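PDB 6FRL: tryptophan halogenase superfamily from Brevundimonas sp. BAL3, which acts as a flavin-dependent halogenase that prefers bromination over chlorination. Local coordinates for residues K85-F90 against F100-F104; W242-L246 against R394-I398. All blocks are in the same frame, centred on the assembly; numbering follows the deposited sequence.

Contact 1: residues K85-F90 against F100-F104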
loop_
_atom_site.group_PDB
_atom_site.type_symbol
_atom_site.label_atom_id
_atom_site.label_comp_id
_atom_site.label_asym_id
_atom_site.label_seq_id
_atom_site.Cartn_x
_atom_site.Cartn_y
_atom_site.Cartn_z
ATOM N N LYS B 85 9.130 21.444 13.705
ATOM C CA LYS B 85 9.963 20.962 12.599
ATOM C C LYS B 85 9.116 20.802 11.339
ATOM O O LYS B 85 8.261 19.886 11.255
ATOM C CB LYS B 85 10.631 19.625 12.912
ATOM C CG LYS B 85 11.467 19.128 11.722
ATOM C CD LYS B 85 12.199 17.839 11.980
ATOM C CE LYS B 85 12.787 17.237 10.720
ATOM N NZ LYS B 85 13.063 15.765 10.868
ATOM N N LEU B 86 9.359 21.681 10.363
ATOM C CA LEU B 86 8.673 21.581 9.072
ATOM C C LEU B 86 9.345 20.690 7.998
ATOM O O LEU B 86 8.728 20.415 6.969
ATOM C CB LEU B 86 8.451 22.970 8.510
ATOM C CG LEU B 86 7.347 23.721 9.246
ATOM C CD1 LEU B 86 7.358 25.161 8.779
ATOM C CD2 LEU B 86 5.982 23.085 9.047
ATOM N N GLY B 87 10.589 20.269 8.248
ATOM C CA GLY B 87 11.380 19.444 7.318
ATOM C C GLY B 87 12.874 19.501 7.633
ATOM O O GLY B 87 13.275 20.010 8.687
ATOM N N ILE B 88 13.708 19.002 6.737
ATOM C CA ILE B 88 15.168 19.048 6.950
ATOM C C ILE B 88 15.808 19.842 5.846
ATOM O O ILE B 88 15.429 19.708 4.676
ATOM C CB ILE B 88 15.798 17.644 6.931
ATOM C CG1 ILE B 88 15.153 16.755 7.993
ATOM C CG2 ILE B 88 17.320 17.707 7.110
ATOM C CD1 ILE B 88 15.617 15.299 7.921
ATOM N N ARG B 89 16.786 20.663 6.210
ATOM C CA ARG B 89 17.464 21.518 5.245
ATOM C C ARG B 89 18.861 20.999 4.911
ATOM O O ARG B 89 19.710 20.945 5.779
ATOM C CB ARG B 89 17.516 22.933 5.783
ATOM C CG ARG B 89 17.947 23.946 4.744
ATOM C CD ARG B 89 17.691 25.345 5.227
ATOM N NE ARG B 89 17.977 26.327 4.184
ATOM C CZ ARG B 89 17.563 27.593 4.194
ATOM N NH1 ARG B 89 16.854 28.076 5.200
ATOM N NH2 ARG B 89 17.873 28.391 3.180
ATOM N N PHE B 90 19.067 20.598 3.657
ATOM C CA PHE B 90 20.344 20.009 3.191
ATOM C C PHE B 90 21.222 21.088 2.540
ATOM O O PHE B 90 20.835 21.699 1.519
ATOM C CB PHE B 90 20.092 18.850 2.221
ATOM C CG PHE B 90 19.512 17.645 2.890
ATOM C CD1 PHE B 90 20.319 16.743 3.534
ATOM C CD2 PHE B 90 18.133 17.457 2.953
ATOM C CE1 PHE B 90 19.772 15.666 4.219
ATOM C CE2 PHE B 90 17.594 16.369 3.620
ATOM C CZ PHE B 90 18.408 15.472 4.250
ATOM N N PHE B 100 18.596 22.912 -0.339
ATOM C CA PHE B 100 17.225 22.461 -0.513
ATOM C C PHE B 100 16.577 21.961 0.791
ATOM O O PHE B 100 17.269 21.642 1.746
ATOM C CB PHE B 100 17.122 21.439 -1.655
ATOM C CG PHE B 100 17.535 20.037 -1.286
ATOM C CD1 PHE B 100 18.871 19.636 -1.407
ATOM C CD2 PHE B 100 16.580 19.093 -0.854
ATOM C CE1 PHE B 100 19.257 18.337 -1.080
ATOM C CE2 PHE B 100 16.961 17.789 -0.520
ATOM C CZ PHE B 100 18.304 17.402 -0.630
ATOM N N ILE B 101 15.244 21.966 0.838
ATOM C CA ILE B 101 14.483 21.490 2.008
ATOM C C ILE B 101 13.592 20.275 1.645
ATOM O O ILE B 101 12.752 20.358 0.707
ATOM C CB ILE B 101 13.585 22.605 2.618
ATOM C CG1 ILE B 101 14.436 23.713 3.203
ATOM C CG2 ILE B 101 12.745 22.050 3.745
ATOM C CD1 ILE B 101 13.670 24.961 3.657
ATOM N N HIS B 102 13.741 19.198 2.426
ATOM C CA HIS B 102 12.819 18.037 2.400
ATOM C C HIS B 102 11.729 18.271 3.401
ATOM O O HIS B 102 11.959 18.160 4.599
ATOM C CB HIS B 102 13.554 16.718 2.724
ATOM C CG HIS B 102 12.654 15.521 2.808
ATOM N ND1 HIS B 102 13.049 14.335 3.402
ATOM C CD2 HIS B 102 11.370 15.339 2.415
ATOM C CE1 HIS B 102 12.037 13.487 3.391
ATOM N NE2 HIS B 102 11.013 14.065 2.777
ATOM N N PRO B 103 10.533 18.616 2.923
ATOM C CA PRO B 103 9.425 18.916 3.813
ATOM C C PRO B 103 8.546 17.703 4.104
ATOM O O PRO B 103 8.707 16.674 3.476
ATOM C CB PRO B 103 8.633 19.917 2.980
ATOM C CG PRO B 103 8.732 19.347 1.589
ATOM C CD PRO B 103 10.137 18.846 1.520
ATOM N N PHE B 104 7.570 17.877 4.978
ATOM C CA PHE B 104 6.445 16.924 5.115
ATOM C C PHE B 104 5.263 17.456 4.316
ATOM O O PHE B 104 4.431 18.198 4.855
ATOM C CB PHE B 104 6.076 16.733 6.585
ATOM C CG PHE B 104 7.263 16.511 7.469
ATOM C CD1 PHE B 104 8.043 15.384 7.307
ATOM C CD2 PHE B 104 7.618 17.433 8.465
ATOM C CE1 PHE B 104 9.152 15.159 8.122
ATOM C CE2 PHE B 104 8.723 17.204 9.283
ATOM C CZ PHE B 104 9.485 16.072 9.104
HETATM O O HOH W 1 6.396 20.643 5.873
#
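F90 and F100 pair across an antiparallel beta hairpin, strands 87-91 and 99-103, at the outer end of a seven-stranded mixed sheet. Their rings are nearly parallel, planes 20° apart, yet slid so far that they barely overlap. F90 CB lies over the F100 face, 3.4 Å from F100 CE1. F100 reaches it with CG between the backbone N and carbonyl carbon (chi1 80°), which swings the ring toward the other strand. Beneath them F90 N gives its hydrogen to F100 O at 2.8 Å.

I88 and H102 point to the same face of the sheet as the two phenylalanines: I88 CG2 sits above the F90 ring toward its rim, and H102 CB meets the ring's edge at CE2. The imidazole leads away from the hairpin, ND1 bonding to E351 and NE2 to S449. On the opposite face of the sheet, extended R89 passes I101, R89 CG 3.8 Å from I101 CG1, toward a salt bridge with D99.

At the far end, K85 O lies at the edge of the F104 ring, in its plane, 3.4 Å from F104 CE2. Outstretched K85 crosses the F104 side chain at about a right angle, K85 CE 3.9 Å from F104 CZ, before NZ bonds to S352 and T58. F104 N reaches L86 O only weakly, and a water bridges them, accepting from F104 N at 3.1 Å.

Contact 2: residues W242-L246 against R394-I398; sequences WGRWL and RDFII
R394 is the side chain most buried by the loop, lying over one face of the W242 indole. R394 CD makes a CH-pi contact 3.8 Å from the centroid of the W242 six-membered ring, while R394 CZ lies 4.8 Å from the same centroid in a cation-pi interaction. The guanidinium is not laid flat: its plane stands 56° from the indole, with NH1 leading down toward W242 NE1 and CE2. With CD already over the ring, the bend at chi3 (60°) turns NE and the guanidinium, bringing NH1 over the same face. NH1 also approaches W245 obliquely, 3.8 Å from W245 NE1.

The ionic part lies within the helix. R394 grips D395 side-on, NE and NH2 both reaching OD1 from one face of the carboxylate, each at 3.0 Å. This fixes the guanidinium's rotation and leaves NH1 directed at the two tryptophans. D395 OD2 is itself bound by R392 and T423, a second shell that positions the carboxylate.

Among apolar contacts, L246 CD2 sits 3.8 Å from both I397 CG2 and I398 CG1, and W245 CB meets I398 CD1.

In the loop backbone, W245 N to W242 O closes a beta turn, and L246 N reaches the same oxygen. Together these make an inter-strand loop between strands 239-241 and 250-257, docked on helix 376-402 by a tryptophan-arginine CH-pi and cation-pi pair flanked by an apolar patch.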
loop_
_atom_site.group_PDB
_atom_site.type_symbol
_atom_site.label_atom_id
_atom_site.label_comp_id
_atom_site.label_asym_id
_atom_site.label_seq_id
_atom_site.Cartn_x
_atom_site.Cartn_y
_atom_site.Cartn_z
ATOM N N TRP B 242 25.825 -3.480 7.754
ATOM C CA TRP B 242 25.564 -2.695 6.545
ATOM C C TRP B 242 26.627 -1.601 6.263
ATOM O O TRP B 242 26.400 -0.742 5.382
ATOM C CB TRP B 242 24.147 -2.079 6.616
ATOM C CG TRP B 242 22.986 -3.049 6.362
ATOM C CD1 TRP B 242 23.039 -4.286 5.785
ATOM C CD2 TRP B 242 21.620 -2.816 6.661
ATOM N NE1 TRP B 242 21.781 -4.848 5.711
ATOM C CE2 TRP B 242 20.893 -3.968 6.252
ATOM C CE3 TRP B 242 20.933 -1.758 7.249
ATOM C CZ2 TRP B 242 19.511 -4.072 6.397
ATOM C CZ3 TRP B 242 19.548 -1.869 7.401
ATOM C CH2 TRP B 242 18.854 -3.013 6.968
ATOM N N GLY B 243 27.786 -1.656 6.966
ATOM C CA GLY B 243 28.907 -0.718 6.748
ATOM C C GLY B 243 29.406 -0.729 5.308
ATOM O O GLY B 243 29.876 0.267 4.809
ATOM N N ARG B 244 29.264 -1.862 4.639
ATOM C CA ARG B 244 29.577 -1.990 3.224
ATOM C C ARG B 244 28.773 -1.017 2.334
ATOM O O ARG B 244 29.335 -0.470 1.385
ATOM C CB ARG B 244 29.393 -3.450 2.773
ATOM C CG ARG B 244 27.946 -3.873 2.590
ATOM C CD ARG B 244 27.644 -5.335 2.695
ATOM N NE ARG B 244 27.073 -5.851 1.451
ATOM C CZ ARG B 244 26.287 -6.928 1.338
ATOM N NH1 ARG B 244 25.929 -7.664 2.408
ATOM N NH2 ARG B 244 25.852 -7.287 0.124
ATOM N N TRP B 245 27.490 -0.793 2.650
ATOM C CA TRP B 245 26.659 0.148 1.889
ATOM C C TRP B 245 26.805 1.609 2.335
ATOM O O TRP B 245 26.568 2.500 1.544
ATOM C CB TRP B 245 25.176 -0.193 1.998
ATOM C CG TRP B 245 24.759 -1.555 1.591
ATOM C CD1 TRP B 245 24.134 -2.477 2.377
ATOM C CD2 TRP B 245 24.900 -2.152 0.310
ATOM N NE1 TRP B 245 23.888 -3.620 1.662
ATOM C CE2 TRP B 245 24.337 -3.445 0.384
ATOM C CE3 TRP B 245 25.447 -1.729 -0.892
ATOM C CZ2 TRP B 245 24.296 -4.313 -0.710
ATOM C CZ3 TRP B 245 25.412 -2.589 -1.977
ATOM C CH2 TRP B 245 24.834 -3.866 -1.883
ATOM N N LEU B 246 27.145 1.859 3.604
ATOM C CA LEU B 246 27.166 3.219 4.167
ATOM C C LEU B 246 28.559 3.525 4.682
ATOM O O LEU B 246 29.051 2.800 5.543
ATOM C CB LEU B 246 26.139 3.322 5.301
ATOM C CG LEU B 246 24.694 3.210 4.798
ATOM C CD1 LEU B 246 23.730 2.677 5.844
ATOM C CD2 LEU B 246 24.204 4.542 4.273
ATOM N N ARG B 394 17.179 2.269 4.949
ATOM C CA ARG B 394 18.562 2.203 4.444
ATOM C C ARG B 394 18.733 2.776 3.015
ATOM O O ARG B 394 19.558 3.669 2.787
ATOM C CB ARG B 394 19.050 0.757 4.496
ATOM C CG ARG B 394 20.474 0.507 4.019
ATOM C CD ARG B 394 20.621 -0.942 3.628
ATOM N NE ARG B 394 19.706 -1.325 2.546
ATOM C CZ ARG B 394 19.517 -2.575 2.127
ATOM N NH1 ARG B 394 20.184 -3.574 2.695
ATOM N NH2 ARG B 394 18.654 -2.825 1.136
ATOM N N ASP B 395 17.938 2.261 2.079
ATOM C CA ASP B 395 17.964 2.700 0.678
ATOM C C ASP B 395 17.698 4.190 0.514
ATOM O O ASP B 395 18.382 4.844 -0.260
ATOM C CB ASP B 395 16.959 1.901 -0.166
ATOM C CG ASP B 395 17.382 0.455 -0.363
ATOM O OD1 ASP B 395 18.427 0.036 0.191
ATOM O OD2 ASP B 395 16.654 -0.264 -1.064
ATOM N N PHE B 396 16.716 4.737 1.227
ATOM C CA PHE B 396 16.517 6.186 1.193
ATOM C C PHE B 396 17.757 6.929 1.671
ATOM O O PHE B 396 18.154 7.911 1.038
ATOM C CB PHE B 396 15.274 6.590 2.012
ATOM C CG PHE B 396 14.851 8.024 1.841
ATOM C CD1 PHE B 396 14.522 8.516 0.581
ATOM C CD2 PHE B 396 14.712 8.868 2.943
ATOM C CE1 PHE B 396 14.102 9.851 0.421
ATOM C CE2 PHE B 396 14.298 10.186 2.787
ATOM C CZ PHE B 396 13.996 10.677 1.512
ATOM N N ILE B 397 18.375 6.460 2.772
ATOM C CA ILE B 397 19.608 7.096 3.294
ATOM C C ILE B 397 20.766 7.008 2.268
ATOM O O ILE B 397 21.415 7.997 1.965
ATOM C CB ILE B 397 20.020 6.519 4.677
ATOM C CG1 ILE B 397 18.989 6.974 5.725
ATOM C CG2 ILE B 397 21.419 6.993 5.071
ATOM C CD1 ILE B 397 19.003 6.207 7.023
ATOM N N ILE B 398 20.989 5.818 1.726
ATOM C CA ILE B 398 22.002 5.603 0.694
ATOM C C ILE B 398 21.908 6.622 -0.469
ATOM O O ILE B 398 22.928 7.223 -0.868
ATOM C CB ILE B 398 21.905 4.157 0.142
ATOM C CG1 ILE B 398 22.429 3.179 1.190
ATOM C CG2 ILE B 398 22.716 4.015 -1.156
ATOM C CD1 ILE B 398 22.114 1.734 0.901
#

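Overall arrangement
Along the chain, contact 1 closes before contact 2 opens, and their centres lie 21 Å apart. Contact 1 forms the hairpin edge of the seven-stranded sheet; the 242-246 loop of contact 2 leads into strand 250-257 of that same sheet. Helix 376-402 connects the two regions: it carries 394-398, and two residues past that segment H400 meets the F90 ring. The contacts also touch directly, H102 CE1 lying 3.9 Å from F396 CZ, and H102 bonds to E351 and S449, which F396 also touches. One face of the helix therefore holds the loop while another faces the hairpin; beside it, K85 and the loop residue E351 probably correspond to the lysine-glutamate pair of flavin-dependent halogenases.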